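Local coordinates for protein abietadiene synthase, chloroplastic (Abies grandis, PDB 3S9V) that is a plant chloroplast enzyme of the terpene synthase family, mainly helical, with a metal-binding terpene synthase domain, at residues 604-607 against 608-611; 555-558 against 559-562; 40-43 against 44-48. All coordinates share one frame; numbering follows the deposited sequence.

Contact 1: 604-607 against 608-611; sequences NVWK and VQLE
K607 carries its CG anti to the backbone N (chi1 170°) and stays extended until a bend at chi4, which brings NZ to E611 one turn further along the helix; W606 has its CG anti to the carbonyl carbon (chi1 -81°), which sets its six-membered ring beside Q609 and L610. The lysine ammonium makes a salt bridge of 2.9 Å from K607 NZ to E611 OE2, on the syn lone pair of that oxygen. The aliphatic part of the lysine runs close to the same oxygen, with K607 CG 3.3 Å from E611 OE2. A water donates to both K607 O and E611 OE2, so this carboxylate oxygen is tied to the lysine at its ammonium and, through the water, at its carbonyl. On the buried flank Q609 CG lies 3.9 Å from W606 CZ3, approaching the indole obliquely, while L610 CD2 is 4.2 Å from W606 CE3. The glutamine amide itself turns to T643 and V637. Beneath the side chains L610 N donates to W606 O at 2.8 Å, close to straight at 171°, whereas the bond from Q609 N to V605 O is long and weak. F579 and F583 meet the indole edge-to-face. The whole is an amphipathic alpha-helix with an i to i+4 Lys-Glu salt bridge on its exposed flank, part of helix 599-621 in the helical metal-binding domain of a terpene synthase.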
loop_
_atom_site.group_PDB
_atom_site.type_symbol
_atom_site.label_atom_id
_atom_site.label_comp_id
_atom_site.label_asym_id
_atom_site.label_seq_id
_atom_site.Cartn_x
_atom_site.Cartn_y
_atom_site.Cartn_z
ATOM N N ASN A 604 -18.740 32.375 -13.065
ATOM C CA ASN A 604 -19.471 31.297 -13.705
ATOM C C ASN A 604 -19.452 30.055 -12.811
ATOM O O ASN A 604 -20.459 29.356 -12.685
ATOM C CB ASN A 604 -18.853 30.988 -15.072
ATOM C CG ASN A 604 -19.708 30.056 -15.899
ATOM O OD1 ASN A 604 -19.292 28.953 -16.241
ATOM N ND2 ASN A 604 -20.916 30.498 -16.226
ATOM N N VAL A 605 -18.311 29.780 -12.182
ATOM C CA VAL A 605 -18.226 28.629 -11.292
ATOM C C VAL A 605 -19.313 28.781 -10.235
ATOM O O VAL A 605 -20.091 27.851 -10.000
ATOM C CB VAL A 605 -16.858 28.538 -10.580
ATOM C CG1 VAL A 605 -16.902 27.461 -9.474
ATOM C CG2 VAL A 605 -15.771 28.217 -11.591
ATOM N N TRP A 606 -19.368 29.962 -9.615
ATOM C CA TRP A 606 -20.359 30.244 -8.577
ATOM C C TRP A 606 -21.790 30.341 -9.115
ATOM O O TRP A 606 -22.745 29.973 -8.423
ATOM C CB TRP A 606 -19.989 31.529 -7.814
ATOM C CG TRP A 606 -18.950 31.296 -6.747
ATOM C CD1 TRP A 606 -17.646 31.686 -6.773
ATOM C CD2 TRP A 606 -19.119 30.538 -5.542
ATOM N NE1 TRP A 606 -16.985 31.212 -5.664
ATOM C CE2 TRP A 606 -17.866 30.503 -4.892
ATOM C CE3 TRP A 606 -20.209 29.877 -4.952
ATOM C CZ2 TRP A 606 -17.666 29.829 -3.673
ATOM C CZ3 TRP A 606 -20.012 29.204 -3.740
ATOM C CH2 TRP A 606 -18.745 29.188 -3.115
ATOM N N LYS A 607 -21.938 30.828 -10.343
ATOM C CA LYS A 607 -23.257 30.949 -10.959
ATOM C C LYS A 607 -23.971 29.603 -10.902
ATOM O O LYS A 607 -25.098 29.512 -10.429
ATOM C CB LYS A 607 -23.125 31.400 -12.417
ATOM C CG LYS A 607 -24.419 31.319 -13.229
ATOM C CD LYS A 607 -24.169 31.655 -14.692
ATOM C CE LYS A 607 -25.396 31.389 -15.558
ATOM N NZ LYS A 607 -26.580 32.180 -15.116
ATOM N N VAL A 608 -23.300 28.555 -11.372
ATOM C CA VAL A 608 -23.885 27.218 -11.388
ATOM C C VAL A 608 -24.113 26.668 -9.985
ATOM O O VAL A 608 -25.100 25.978 -9.734
ATOM C CB VAL A 608 -22.997 26.241 -12.201
ATOM C CG1 VAL A 608 -23.573 24.824 -12.157
ATOM C CG2 VAL A 608 -22.908 26.726 -13.653
ATOM N N GLN A 609 -23.204 26.986 -9.070
ATOM C CA GLN A 609 -23.316 26.522 -7.692
ATOM C C GLN A 609 -24.543 27.126 -6.999
ATOM O O GLN A 609 -25.318 26.414 -6.344
ATOM C CB GLN A 609 -22.065 26.899 -6.901
ATOM C CG GLN A 609 -22.037 26.319 -5.497
ATOM C CD GLN A 609 -22.022 24.804 -5.524
ATOM O OE1 GLN A 609 -21.136 24.200 -6.125
ATOM N NE2 GLN A 609 -23.004 24.181 -4.878
ATOM N N LEU A 610 -24.712 28.438 -7.140
ATOM C CA LEU A 610 -25.836 29.121 -6.511
ATOM C C LEU A 610 -27.149 28.648 -7.131
ATOM O O LEU A 610 -28.159 28.503 -6.437
ATOM C CB LEU A 610 -25.679 30.639 -6.639
ATOM C CG LEU A 610 -24.387 31.192 -6.013
ATOM C CD1 LEU A 610 -24.402 32.696 -6.081
ATOM C CD2 LEU A 610 -24.261 30.747 -4.576
ATOM N N GLU A 611 -27.125 28.398 -8.438
ATOM C CA GLU A 611 -28.309 27.907 -9.116
ATOM C C GLU A 611 -28.686 26.550 -8.526
ATOM O O GLU A 611 -29.865 26.273 -8.326
ATOM C CB GLU A 611 -28.058 27.801 -10.623
ATOM C CG GLU A 611 -28.570 29.009 -11.390
ATOM C CD GLU A 611 -27.867 29.225 -12.721
ATOM O OE1 GLU A 611 -27.624 28.235 -13.448
ATOM O OE2 GLU A 611 -27.570 30.399 -13.044
HETATM O O HOH W 1 -26.889 31.638 -10.365
#

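Contact 2: 555-558 against 559-562; sequences ESVK and RWDL
E555 and R559 form a salt bridge one turn apart, where helix 547-559 runs out. R559 NH2 donates to E555 OE2 at 3.3 Å with a bent N-H...O angle of 142°, meeting the oxygen from above the carboxylate plane; the carboxylate and guanidinium planes are 40° apart. R559 CG sits between its backbone N and carbonyl carbon (chi1 54°), 3.2 Å from E555 O, and a bend at chi3 turns the guanidinium to E555. The other terminal nitrogen, R559 NH1, bonds to S563 OG. Among backbone bonds, R559 N to E555 O spans 3.1 Å, and the 2.7 Å bond from W560 N to S556 O is weak and strongly bent; W560 is the first residue to leave helical phi/psi, with positive phi. A water bridges the turn, donating to S556 OG and D561 O; S556 OG is also bonded to L552 O. Apolar contact is slight, V557 CG1 lying 4.4 Å from W560 CZ3. V557 O meets the indole at its edge, in the ring plane, 3.7 Å from W560 CE3. The indole continues onto helix 570-594, touching F579 and F583 and bonding through NE1 to N584, and reaches L599 and Q603 of helix 599-621.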
loop_
_atom_site.group_PDB
_atom_site.type_symbol
_atom_site.label_atom_id
_atom_site.label_comp_id
_atom_site.label_asym_id
_atom_site.label_seq_id
_atom_site.Cartn_x
_atom_site.Cartn_y
_atom_site.Cartn_z
ATOM N N GLU A 555 -28.077 37.477 -7.572
ATOM C CA GLU A 555 -27.984 38.615 -8.482
ATOM C C GLU A 555 -26.722 39.438 -8.227
ATOM O O GLU A 555 -26.102 39.955 -9.163
ATOM C CB GLU A 555 -29.213 39.516 -8.330
ATOM C CG GLU A 555 -29.156 40.796 -9.164
ATOM C CD GLU A 555 -29.443 40.555 -10.635
ATOM O OE1 GLU A 555 -28.760 39.716 -11.258
ATOM O OE2 GLU A 555 -30.359 41.214 -11.171
ATOM N N SER A 556 -26.351 39.567 -6.959
ATOM C CA SER A 556 -25.161 40.329 -6.596
ATOM C C SER A 556 -23.943 39.681 -7.233
ATOM O O SER A 556 -23.080 40.367 -7.779
ATOM C CB SER A 556 -24.978 40.369 -5.073
ATOM O OG SER A 556 -26.037 41.061 -4.430
ATOM N N VAL A 557 -23.880 38.355 -7.157
ATOM C CA VAL A 557 -22.768 37.606 -7.728
ATOM C C VAL A 557 -22.733 37.761 -9.251
ATOM O O VAL A 557 -21.660 37.838 -9.849
ATOM C CB VAL A 557 -22.873 36.106 -7.364
ATOM C CG1 VAL A 557 -21.716 35.340 -7.958
ATOM C CG2 VAL A 557 -22.889 35.939 -5.856
ATOM N N LYS A 558 -23.905 37.822 -9.875
ATOM C CA LYS A 558 -23.980 37.971 -11.322
ATOM C C LYS A 558 -23.445 39.319 -11.833
ATOM O O LYS A 558 -22.663 39.364 -12.790
ATOM C CB LYS A 558 -25.421 37.799 -11.800
ATOM C CG LYS A 558 -25.560 37.914 -13.309
ATOM C CD LYS A 558 -27.004 38.099 -13.751
ATOM C CE LYS A 558 -27.085 38.264 -15.263
ATOM N NZ LYS A 558 -28.460 38.592 -15.720
ATOM N N ARG A 559 -23.878 40.417 -11.219
ATOM C CA ARG A 559 -23.413 41.731 -11.656
ATOM C C ARG A 559 -22.081 42.089 -10.983
ATOM O O ARG A 559 -21.362 42.981 -11.430
ATOM C CB ARG A 559 -24.477 42.796 -11.360
ATOM C CG ARG A 559 -24.935 42.832 -9.926
ATOM C CD ARG A 559 -25.896 43.984 -9.657
ATOM N NE ARG A 559 -27.231 43.779 -10.214
ATOM C CZ ARG A 559 -28.280 44.547 -9.924
ATOM N NH1 ARG A 559 -28.142 45.567 -9.086
ATOM N NH2 ARG A 559 -29.467 44.298 -10.463
ATOM N N TRP A 560 -21.764 41.361 -9.917
ATOM C CA TRP A 560 -20.536 41.534 -9.142
ATOM C C TRP A 560 -20.244 42.962 -8.670
ATOM O O TRP A 560 -19.228 43.555 -9.042
ATOM C CB TRP A 560 -19.335 40.975 -9.923
ATOM C CG TRP A 560 -18.122 40.733 -9.065
ATOM C CD1 TRP A 560 -17.031 41.543 -8.939
ATOM C CD2 TRP A 560 -17.927 39.654 -8.142
ATOM N NE1 TRP A 560 -16.173 41.043 -7.991
ATOM C CE2 TRP A 560 -16.698 39.883 -7.486
ATOM C CE3 TRP A 560 -18.674 38.519 -7.803
ATOM C CZ2 TRP A 560 -16.197 39.020 -6.510
ATOM C CZ3 TRP A 560 -18.176 37.659 -6.832
ATOM C CH2 TRP A 560 -16.948 37.917 -6.196
ATOM N N ASP A 561 -21.144 43.504 -7.851
ATOM C CA ASP A 561 -20.988 44.839 -7.275
ATOM C C ASP A 561 -21.723 44.872 -5.942
ATOM O O ASP A 561 -22.183 43.833 -5.461
ATOM C CB ASP A 561 -21.532 45.936 -8.205
ATOM C CG ASP A 561 -23.022 45.805 -8.471
ATOM O OD1 ASP A 561 -23.784 45.503 -7.526
ATOM O OD2 ASP A 561 -23.435 46.025 -9.629
ATOM N N LEU A 562 -21.833 46.056 -5.345
ATOM C CA LEU A 562 -22.513 46.200 -4.064
ATOM C C LEU A 562 -23.795 47.011 -4.206
ATOM O O LEU A 562 -24.209 47.695 -3.275
ATOM C CB LEU A 562 -21.582 46.882 -3.055
ATOM C CG LEU A 562 -20.220 46.218 -2.838
ATOM C CD1 LEU A 562 -19.407 47.021 -1.837
ATOM C CD2 LEU A 562 -20.412 44.797 -2.342
HETATM O O HOH W 2 -24.789 43.976 -3.856
#

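Contact 3: 40-43 against 44-48; sequences IKNM and FRCMG
The C-terminal end of helix 29-46 holds this contact, in which I40 and F44 line one flank a turn apart and M47 is the first residue to leave the helix. I40 CG2 lies 3.9 Å from F44 CE1, the two side chains running side by side and pointing the same way. With F44 CG anti to the carbonyl carbon (chi1 -85°), the ring turns an edge to the preceding turn: I40 O lies in the ring plane, 3.2 Å from F44 CD1. That carbonyl also accepts the backbone bond from F44 N. M47 bends at chi3 and lays its CE over one face of the F44 ring, 3.9 Å above the plane and offset toward the rim. In this helical terpene synthase, other helices pack on the buried flank: F44 and M47 touch helix 269-282, and I40 and M43 touch helix 461-491. Across the last turn C46 N donates to N42 O at 2.9 Å and more weakly to M43 O, which also takes a weak bond of 3.1 Å from M47 N, so M43 O receives two bent N-H groups, an i+3 bond beside the i+4 one, at the helix end. On the exposed flank the thiol of C46 packs against the amide of N42, with C46 SG 3.6 Å from N42 ND2. The aliphatic start of R45 lies against the preceding turn, R45 CG 3.1 Å from K41 O.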
loop_
_atom_site.group_PDB
_atom_site.type_symbol
_atom_site.label_atom_id
_atom_site.label_comp_id
_atom_site.label_asym_id
_atom_site.label_seq_id
_atom_site.Cartn_x
_atom_site.Cartn_y
_atom_site.Cartn_z
ATOM N N ILE A 40 19.434 7.730 -0.464
ATOM C CA ILE A 40 18.371 6.832 -0.886
ATOM C C ILE A 40 18.304 6.798 -2.410
ATOM O O ILE A 40 17.962 5.773 -3.004
ATOM C CB ILE A 40 17.017 7.272 -0.290
ATOM C CG1 ILE A 40 17.025 7.010 1.218
ATOM C CG2 ILE A 40 15.872 6.535 -0.964
ATOM C CD1 ILE A 40 15.792 7.518 1.931
ATOM N N LYS A 41 18.641 7.913 -3.047
ATOM C CA LYS A 41 18.648 7.939 -4.507
ATOM C C LYS A 41 19.758 7.007 -4.991
ATOM O O LYS A 41 19.622 6.349 -6.018
ATOM C CB LYS A 41 18.897 9.353 -5.040
ATOM C CG LYS A 41 17.677 10.256 -5.036
ATOM C CD LYS A 41 17.981 11.557 -5.755
ATOM C CE LYS A 41 16.749 12.432 -5.887
ATOM N NZ LYS A 41 17.052 13.669 -6.664
ATOM N N ASN A 42 20.859 6.956 -4.249
ATOM C CA ASN A 42 21.961 6.078 -4.627
ATOM C C ASN A 42 21.516 4.624 -4.466
ATOM O O ASN A 42 21.869 3.775 -5.279
ATOM C CB ASN A 42 23.201 6.348 -3.767
ATOM C CG ASN A 42 24.435 5.606 -4.271
ATOM O OD1 ASN A 42 24.924 5.866 -5.374
ATOM N ND2 ASN A 42 24.938 4.672 -3.466
ATOM N N MET A 43 20.755 4.334 -3.412
ATOM C CA MET A 43 20.262 2.976 -3.212
ATOM C C MET A 43 19.495 2.542 -4.456
ATOM O O MET A 43 19.751 1.471 -5.010
ATOM C CB MET A 43 19.333 2.899 -2.003
ATOM C CG MET A 43 20.019 2.521 -0.695
ATOM S SD MET A 43 18.880 2.600 0.712
ATOM C CE MET A 43 17.736 1.376 0.269
ATOM N N PHE A 44 18.559 3.375 -4.902
ATOM C CA PHE A 44 17.784 3.035 -6.090
ATOM C C PHE A 44 18.665 2.821 -7.321
ATOM O O PHE A 44 18.425 1.901 -8.109
ATOM C CB PHE A 44 16.742 4.115 -6.396
ATOM C CG PHE A 44 15.459 3.954 -5.631
ATOM C CD1 PHE A 44 15.334 4.453 -4.338
ATOM C CD2 PHE A 44 14.381 3.291 -6.201
ATOM C CE1 PHE A 44 14.149 4.295 -3.618
ATOM C CE2 PHE A 44 13.190 3.123 -5.498
ATOM C CZ PHE A 44 13.073 3.629 -4.199
ATOM N N ARG A 45 19.678 3.667 -7.490
ATOM C CA ARG A 45 20.577 3.554 -8.636
ATOM C C ARG A 45 21.452 2.308 -8.556
ATOM O O ARG A 45 21.925 1.811 -9.574
ATOM C CB ARG A 45 21.459 4.800 -8.748
ATOM C CG ARG A 45 20.674 6.084 -8.975
ATOM C CD ARG A 45 21.600 7.243 -9.300
ATOM N NE ARG A 45 22.378 6.967 -10.506
ATOM C CZ ARG A 45 23.277 7.795 -11.032
ATOM N NH1 ARG A 45 23.524 8.969 -10.464
ATOM N NH2 ARG A 45 23.931 7.443 -12.131
ATOM N N CYS A 46 21.660 1.806 -7.344
ATOM C CA CYS A 46 22.471 0.610 -7.133
ATOM C C CYS A 46 21.689 -0.687 -7.340
ATOM O O CYS A 46 22.280 -1.738 -7.575
ATOM C CB CYS A 46 23.055 0.600 -5.718
ATOM S SG CYS A 46 24.445 1.705 -5.466
ATOM N N MET A 47 20.366 -0.620 -7.232
ATOM C CA MET A 47 19.552 -1.816 -7.403
ATOM C C MET A 47 19.893 -2.607 -8.659
ATOM O O MET A 47 19.929 -2.062 -9.763
ATOM C CB MET A 47 18.070 -1.450 -7.403
ATOM C CG MET A 47 17.469 -1.429 -6.008
ATOM S SD MET A 47 15.891 -0.613 -5.921
ATOM C CE MET A 47 16.063 0.248 -4.362
ATOM N N GLY A 48 20.160 -3.896 -8.467
ATOM C CA GLY A 48 20.490 -4.777 -9.574
ATOM C C GLY A 48 19.682 -6.055 -9.450
ATOM O O GLY A 48 18.463 -6.028 -9.620
#

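How the contacts relate
Along the chain contact 3 comes first, then contact 2, then contact 1. Contacts 1 and 2 are neighbours, their centres about 12 Å apart, both in the metal-binding terpene synthase domain: 555-562 spans the end of helix 547-559 and the start of the loop after it, 604-611 lies in helix 599-621, and helix 570-594 comes between them in sequence. They touch where L610 CD1 meets V557 CG2 at 3.6 Å, and F579 and F583 of helix 570-594 pack on both contacts, so that three consecutive helices pack together here. Contact 3, on helix 29-46, lies about 50 Å and 58 Å, centre to centre, from contacts 1 and 2, in a separate part of this elongated protein.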